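Cif-like 1 (Burkholderia cenocepacia, PDB 7JQY) hydrolyses epoxides, as one of two Cif-like enzymes of the alpha/beta hydrolase family from its bacterium, and is assembled as an octamer. Local coordinates at the interface of chains A and B and the interface of chains A and C. Coordinates in Å, arbitrary orientation; residue numbers count along the deposited sequence, not the author numbering. Chains: chain A/B/C, Cif-like 1.

Contact 1 and contact 2 lie about 14 Å apart, measured between the centres of their C-alpha atoms, and share the short helix 178-183. In contact 1 this helix meets its own counterpart in chain B, together with the segment that follows it; in contact 2 its first turn and the residue before it meet a loop of chain C. Met181 serves both, and by symmetry each copy of it can touch two neighbours. Each interface is two-fold symmetric, so one small element lets a subunit bind two different partners, a plausible way of building the octamer from repeated pairings.

Contact 1: the interface of chains A and B. Residues chain A 182, 186, 189; chain B 181-182.
B:Met181 lies against A:Lys186 and A:Ala189, and this is the closely packed part of the contact. The side chains of A:Lys186 and B:Met181 slide past each other in opposite directions, the lysine's methylenes lying along the flexible thioether chain with A:Lys186 CD 4.1 Å from B:Met181 CG. The lysine chain bends at chi2 and again at chi3 (80°), turning the amine towards the B:Met181 carbonyl. The resulting hydrogen bond, A:Lys186 NZ to B:Met181 O, is weak at 3.4 Å. If protonated, as lysine usually is, the amine near the helix's carboxyl end may offset the negative end of its dipole. A:Ala189 CB touches B:Met181 SD at 3.7 Å; the small methyl leaves room for the large sulfur and for the terminal methyl CE beside it.

The meeting of A:Leu182 with B:Leu182, where two copies of helix 178-183 come together, is thinner and looser. The apolar touch is made by the CB atoms, A:Leu182 CB being 4.0 Å from B:Leu182 CB. Both leucines hold CG anti to their own carbonyl carbon (chi1 about -70° in both); CD2 of each lies 3.7 Å from the partner's Leu182 O, while the rest of the side chain turns away. The backbone oxygens also face one another, A:Leu182 O being 3.7 Å from B:Leu182 O. Two acceptors that close would not attract each other directly. A water molecule resolves this by bonding to both, at 2.9 Å to A:Leu182 O and 2.7 Å to B:Leu182 O, with an angle of about 81° at the water. It lies on the other side of the carbonyls from the CB pair, perhaps the side more open to solvent.

Helix 178-183, the loop bearing A:Lys186 and the start of helix 187-198 belong to the helical region between strands 142-146 and 250-255, which corresponds to the cap of alpha/beta hydrolases, so the caps of two subunits pair here.

Contact 2: the interface of chains A and C. Residues chain A 177-178, 181; chain C 218-219.
The residue leading into helix 178-183 of chain A, together with the first turns of that helix, meets the loop of chain C that precedes helix 220-229. Both pieces lie in the helical cap-like insertion of this alpha/beta hydrolase, so the two subunits touch through equivalent regions of the fold, and the whole interface repeats with the chains exchanged.

C:Pro218 rests CB and CG of its ring against the A:Ile178 CD1 methyl and the A:Met181 sulfur, which flank them. The isoleucine crosses the ring obliquely, its CD1 methyl slightly to one side of the ring plane, with A:Ile178 CD1 lying 3.8 Å from C:Pro218 CB. The methionine sulfur stands well out on the other side of this plane, with A:Met181 SD 3.9 Å from C:Pro218 CG. Its CG points away from the backbone N (chi1 152°), which carries the sulfur out beyond the helix surface. A rigid, apolar ring suits this place because it loses little freedom on binding, while the isoleucine's terminal methyl and the methionine's polarisable sulfur can adjust to it.

Next to the proline, the carboxylate of A:Asp177 lies flat beneath C:Gly219. The glycine C-alpha sits over the carboxylate face in van der Waals contact, almost directly above the carbon: A:Asp177 CG is 3.2 Å from C:Gly219 CA, and the two oxygens OD1 and OD2 are equally far from it, at 3.4 Å. Having no side chain, glycine lets its C-alpha come down over the carboxylate face and readily adopts its positive phi of 84°. A:Asp177 also has a positive phi (73°) and stands just ahead of the helix, where an acidic residue may favour the helix's amino-terminal end.

Contact 1: the interface of chains A and B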
ATOM      1  N   LEU A 182       2.663 -10.113 -10.339  1.00 42.39           N
ATOM      2  CA  LEU A 182       1.221  -9.952 -10.442  1.00 37.21           C
ATOM      3  C   LEU A 182       0.507 -10.574  -9.250  1.00 38.75           C
ATOM      4  O   LEU A 182      -0.463 -10.004  -8.733  1.00 35.65           O
ATOM      5  CB  LEU A 182       0.715 -10.582 -11.737  1.00 36.68           C
ATOM      6  CG  LEU A 182       1.082  -9.892 -13.052  1.00 41.09           C
ATOM      7  CD1 LEU A 182       0.183 -10.403 -14.189  1.00 34.26           C
ATOM      8  CD2 LEU A 182       1.010  -8.370 -12.926  1.00 38.69           C
ATOM      9  N   LYS A 186      -1.762 -11.277  -3.489  1.00 36.85           N
ATOM     10  CA  LYS A 186      -3.118 -11.657  -3.864  1.00 38.95           C
ATOM     11  C   LYS A 186      -3.245 -13.172  -3.976  1.00 36.75           C
ATOM     12  O   LYS A 186      -4.100 -13.683  -4.706  1.00 35.31           O
ATOM     13  CB  LYS A 186      -3.524 -10.990  -5.179  1.00 39.87           C
ATOM     14  CG  LYS A 186      -2.803  -9.681  -5.473  1.00 41.23           C
ATOM     15  CD  LYS A 186      -3.713  -8.708  -6.217  1.00 46.17           C
ATOM     16  CE  LYS A 186      -4.662  -8.009  -5.256  1.00 46.19           C
ATOM     17  NZ  LYS A 186      -5.662  -7.115  -5.920  1.00 52.54           N
ATOM     18  N   ALA A 189      -6.812 -14.661  -3.096  1.00 37.53           N
ATOM     19  CA  ALA A 189      -7.824 -14.478  -4.133  1.00 41.06           C
ATOM     20  C   ALA A 189      -7.509 -15.318  -5.369  1.00 36.58           C
ATOM     21  O   ALA A 189      -8.406 -15.926  -5.967  1.00 36.87           O
ATOM     22  CB  ALA A 189      -7.932 -13.000  -4.497  1.00 34.86           C
TER
ATOM     23  N   MET B 181      -7.743  -7.873 -11.573  1.00 36.68           N
ATOM     24  CA  MET B 181      -7.289  -7.839 -10.185  1.00 35.75           C
ATOM     25  C   MET B 181      -5.774  -7.970 -10.094  1.00 36.99           C
ATOM     26  O   MET B 181      -5.139  -7.285  -9.285  1.00 35.29           O
ATOM     27  CB  MET B 181      -7.988  -8.944  -9.393  1.00 38.74           C
ATOM     28  CG  MET B 181      -7.183  -9.518  -8.228  1.00 41.96           C
ATOM     29  SD  MET B 181      -7.960 -11.010  -7.573  1.00 48.47           S
ATOM     30  CE  MET B 181      -6.840 -12.295  -8.192  1.00 33.77           C
ATOM     31  N   LEU B 182      -5.167  -8.817 -10.945  1.00 36.13           N
ATOM     32  CA  LEU B 182      -3.718  -9.014 -10.886  1.00 33.02           C
ATOM     33  C   LEU B 182      -2.966  -7.801 -11.418  1.00 33.45           C
ATOM     34  O   LEU B 182      -1.932  -7.411 -10.862  1.00 35.32           O
ATOM     35  CB  LEU B 182      -3.302 -10.254 -11.692  1.00 35.69           C
ATOM     36  CG  LEU B 182      -3.702 -11.656 -11.221  1.00 34.85           C
ATOM     37  CD1 LEU B 182      -2.904 -12.711 -11.976  1.00 33.50           C
ATOM     38  CD2 LEU B 182      -3.503 -11.797  -9.734  1.00 33.54           C
TER
HETATM   39  O   HOH W   1      -1.484  -7.330  -8.164  1.00 43.24           O

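Contact 2: the interface of chains A and C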
ATOM      1  N   ASP A 177       9.225 -13.925 -13.206  1.00 39.43           N
ATOM      2  CA  ASP A 177       9.182 -12.626 -12.531  1.00 41.56           C
ATOM      3  C   ASP A 177       7.848 -11.899 -12.729  1.00 38.62           C
ATOM      4  O   ASP A 177       7.348 -11.250 -11.804  1.00 40.34           O
ATOM      5  CB  ASP A 177      10.340 -11.733 -12.987  1.00 43.62           C
ATOM      6  CG  ASP A 177      11.695 -12.388 -12.795  1.00 43.91           C
ATOM      7  OD1 ASP A 177      12.470 -12.461 -13.774  1.00 44.60           O
ATOM      8  OD2 ASP A 177      12.002 -12.803 -11.657  1.00 43.15           O
ATOM      9  N   ILE A 178       7.266 -11.980 -13.925  1.00 39.49           N
ATOM     10  CA  ILE A 178       5.983 -11.323 -14.154  1.00 42.08           C
ATOM     11  C   ILE A 178       4.891 -12.001 -13.341  1.00 41.01           C
ATOM     12  O   ILE A 178       4.115 -11.340 -12.638  1.00 39.18           O
ATOM     13  CB  ILE A 178       5.643 -11.304 -15.653  1.00 42.14           C
ATOM     14  CG1 ILE A 178       6.626 -10.401 -16.389  1.00 41.84           C
ATOM     15  CG2 ILE A 178       4.213 -10.828 -15.865  1.00 37.40           C
ATOM     16  CD1 ILE A 178       6.631  -8.987 -15.851  1.00 44.86           C
ATOM     17  N   MET A 181       5.209 -11.014  -9.698  1.00 40.30           N
ATOM     18  CA  MET A 181       4.863  -9.623  -9.414  1.00 39.77           C
ATOM     19  C   MET A 181       3.358  -9.422  -9.432  1.00 40.46           C
ATOM     20  O   MET A 181       2.817  -8.677  -8.613  1.00 40.60           O
ATOM     21  CB  MET A 181       5.542  -8.694 -10.416  1.00 42.73           C
ATOM     22  CG  MET A 181       4.766  -7.393 -10.668  1.00 47.68           C
ATOM     23  SD  MET A 181       5.447  -6.484 -12.059  1.00 54.79           S
ATOM     24  CE  MET A 181       4.348  -6.998 -13.377  1.00 44.13           C
TER
ATOM     25  N   PRO C 218      10.901  -5.766 -13.247  1.00 41.52           N
ATOM     26  CA  PRO C 218      10.643  -7.158 -12.851  1.00 45.63           C
ATOM     27  C   PRO C 218      11.860  -8.051 -13.053  1.00 43.24           C
ATOM     28  O   PRO C 218      12.467  -8.071 -14.124  1.00 41.89           O
ATOM     29  CB  PRO C 218       9.485  -7.574 -13.768  1.00 44.12           C
ATOM     30  CG  PRO C 218       8.802  -6.312 -14.096  1.00 43.13           C
ATOM     31  CD  PRO C 218       9.869  -5.264 -14.172  1.00 43.85           C
ATOM     32  N   GLY C 219      12.229  -8.768 -11.994  1.00 45.22           N
ATOM     33  CA  GLY C 219      13.325  -9.703 -12.038  1.00 45.48           C
ATOM     34  C   GLY C 219      14.687  -9.102 -11.824  1.00 46.01           C
ATOM     35  O   GLY C 219      15.651  -9.859 -11.625  1.00 38.99           O
TER